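Local coordinates for protein glutathione S-transferase (PDB 4IKH) that binds glutathione and probably transfers it to substrates as a glutathione transferase, at residues Asn139-Arg144 and Gly197-Gly202. Sequence-based numbering, arbitrary orientation.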
loop_
_atom_site.group_PDB
_atom_site.type_symbol
_atom_site.label_atom_id
_atom_site.label_comp_id
_atom_site.label_asym_id
_atom_site.label_seq_id
_atom_site.Cartn_x
_atom_site.Cartn_y
_atom_site.Cartn_z
ATOM N N ASN A 139 -9.663 -12.500 -15.715
ATOM C CA ASN A 139 -10.684 -13.539 -15.573
ATOM C C ASN A 139 -12.114 -13.022 -15.748
ATOM O O ASN A 139 -13.025 -13.784 -16.069
ATOM C CB ASN A 139 -10.551 -14.235 -14.211
ATOM C CG ASN A 139 -11.351 -15.521 -14.130
ATOM O OD1 ASN A 139 -11.059 -16.483 -14.839
ATOM N ND2 ASN A 139 -12.359 -15.552 -13.255
ATOM N N LYS A 140 -12.307 -11.725 -15.541
ATOM C CA LYS A 140 -13.648 -11.152 -15.514
ATOM C C LYS A 140 -13.817 -10.057 -16.574
ATOM O O LYS A 140 -14.910 -9.859 -17.111
ATOM C CB LYS A 140 -13.938 -10.603 -14.109
ATOM C CG LYS A 140 -15.293 -9.938 -13.921
ATOM C CD LYS A 140 -16.428 -10.918 -14.113
ATOM C CE LYS A 140 -17.766 -10.286 -13.763
ATOM N NZ LYS A 140 -18.849 -11.320 -13.685
ATOM N N PHE A 141 -12.726 -9.364 -16.888
ATOM C CA PHE A 141 -12.794 -8.212 -17.780
ATOM C C PHE A 141 -12.078 -8.459 -19.105
ATOM O O PHE A 141 -11.928 -9.608 -19.528
ATOM C CB PHE A 141 -12.248 -6.970 -17.075
ATOM C CG PHE A 141 -12.941 -6.668 -15.780
ATOM C CD1 PHE A 141 -14.327 -6.616 -15.716
ATOM C CD2 PHE A 141 -12.212 -6.465 -14.615
ATOM C CE1 PHE A 141 -14.973 -6.350 -14.518
ATOM C CE2 PHE A 141 -12.853 -6.201 -13.415
ATOM C CZ PHE A 141 -14.233 -6.143 -13.367
ATOM N N ALA A 142 -11.640 -7.381 -19.751
ATOM C CA ALA A 142 -11.117 -7.452 -21.119
ATOM C C ALA A 142 -10.002 -8.477 -21.289
ATOM O O ALA A 142 -9.844 -9.064 -22.362
ATOM C CB ALA A 142 -10.645 -6.085 -21.577
ATOM N N GLY A 143 -9.240 -8.693 -20.221
ATOM C CA GLY A 143 -8.116 -9.608 -20.265
ATOM C C GLY A 143 -8.536 -11.058 -20.371
ATOM O O GLY A 143 -7.710 -11.919 -20.686
ATOM N N ARG A 144 -9.815 -11.327 -20.111
ATOM C CA ARG A 144 -10.376 -12.677 -20.193
ATOM C C ARG A 144 -10.168 -13.282 -21.585
ATOM O O ARG A 144 -9.954 -14.488 -21.719
ATOM C CB ARG A 144 -11.877 -12.632 -19.874
ATOM C CG ARG A 144 -12.459 -13.916 -19.290
ATOM C CD ARG A 144 -13.909 -14.142 -19.731
ATOM N NE ARG A 144 -14.804 -13.026 -19.416
ATOM C CZ ARG A 144 -15.626 -12.990 -18.369
ATOM N NH1 ARG A 144 -15.667 -14.007 -17.514
ATOM N NH2 ARG A 144 -16.409 -11.937 -18.173
ATOM N N GLY A 197 -16.388 -13.854 -5.104
ATOM C CA GLY A 197 -17.725 -13.498 -5.543
ATOM C C GLY A 197 -17.702 -12.886 -6.938
ATOM O O GLY A 197 -17.760 -13.602 -7.943
ATOM N N PHE A 198 -17.596 -11.559 -7.003
ATOM C CA PHE A 198 -17.705 -10.827 -8.270
ATOM C C PHE A 198 -16.720 -11.300 -9.347
ATOM O O PHE A 198 -17.072 -11.404 -10.528
ATOM C CB PHE A 198 -17.525 -9.324 -8.015
ATOM C CG PHE A 198 -17.836 -8.455 -9.206
ATOM C CD1 PHE A 198 -19.051 -8.568 -9.869
ATOM C CD2 PHE A 198 -16.926 -7.500 -9.641
ATOM C CE1 PHE A 198 -19.347 -7.764 -10.957
ATOM C CE2 PHE A 198 -17.214 -6.687 -10.733
ATOM C CZ PHE A 198 -18.428 -6.822 -11.390
ATOM N N TYR A 199 -15.486 -11.574 -8.935
ATOM C CA TYR A 199 -14.434 -11.997 -9.857
ATOM C C TYR A 199 -14.549 -13.469 -10.261
ATOM O O TYR A 199 -13.883 -13.908 -11.205
ATOM C CB TYR A 199 -13.060 -11.737 -9.245
ATOM C CG TYR A 199 -12.624 -10.291 -9.278
ATOM C CD1 TYR A 199 -13.433 -9.310 -9.841
ATOM C CD2 TYR A 199 -11.389 -9.908 -8.766
ATOM C CE1 TYR A 199 -13.031 -7.992 -9.881
ATOM C CE2 TYR A 199 -10.976 -8.587 -8.805
ATOM C CZ TYR A 199 -11.800 -7.633 -9.365
ATOM O OH TYR A 199 -11.390 -6.311 -9.410
ATOM N N GLU A 200 -15.378 -14.227 -9.541
ATOM C CA GLU A 200 -15.630 -15.635 -9.860
ATOM C C GLU A 200 -14.364 -16.503 -9.894
ATOM O O GLU A 200 -14.285 -17.469 -10.658
ATOM C CB GLU A 200 -16.391 -15.754 -11.190
ATOM C CG GLU A 200 -17.764 -15.082 -11.192
ATOM C CD GLU A 200 -18.462 -15.162 -12.541
ATOM O OE1 GLU A 200 -17.780 -15.059 -13.585
ATOM O OE2 GLU A 200 -19.700 -15.330 -12.559
ATOM N N ALA A 201 -13.393 -16.175 -9.048
ATOM C CA ALA A 201 -12.095 -16.844 -9.071
ATOM C C ALA A 201 -11.901 -17.792 -7.893
ATOM O O ALA A 201 -10.772 -18.217 -7.609
ATOM C CB ALA A 201 -10.977 -15.806 -9.097
ATOM N N GLY A 202 -12.987 -18.119 -7.199
ATOM C CA GLY A 202 -12.901 -18.959 -6.017
ATOM C C GLY A 202 -12.302 -20.321 -6.311
ATOM O O GLY A 202 -11.398 -20.784 -5.607
#
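Asn139 reaches from the C-terminal end of helix 111-140 to the turn that follows helix 183-196, where its ND2 donates to the backbone O of Tyr199 at 3.0 Å. A chi1 of -166° sets CG anti to the backbone N, and the ND2 end of the amide meets the Tyr199 carbonyl; the acceptor lies in the amide plane, and the donor sits almost in line with the C=O (168°), although the N-H itself is bent to 145°. An alanine here would probably leave the Tyr199 carbonyl without its side-chain donor and the turn less firmly tied to the helix end.

Lys140, its chain bent at chi2, runs at about a right angle to Phe198, its CE over one ring face toward the rim, 4.1 Å from Phe198 CE1 and 3.5 Å from Phe198 O. Its NZ makes a long salt bridge of 3.9 Å to Glu200 OE1, the Glu200 chain being extended beyond CG.

Phe141 presents its ring edge to Phe198, CZ to CE2 at 4.0 Å, while its CE2 lies 4.0 Å from Tyr199 CE1, the Phe141 and Tyr199 planes being nearly perpendicular. Tyr199 also packs on Trp191 and Asn194 of helix 183-196 and touches a bound glutathione.

One directed bond, a loose ion pair and aromatic packing thus join the end of helix 111-140 to the turn after helix 183-196, within the GST C-terminal domain, and the Asn139 bond grips the backbone of Tyr199, one of the residues lining a glutathione pocket.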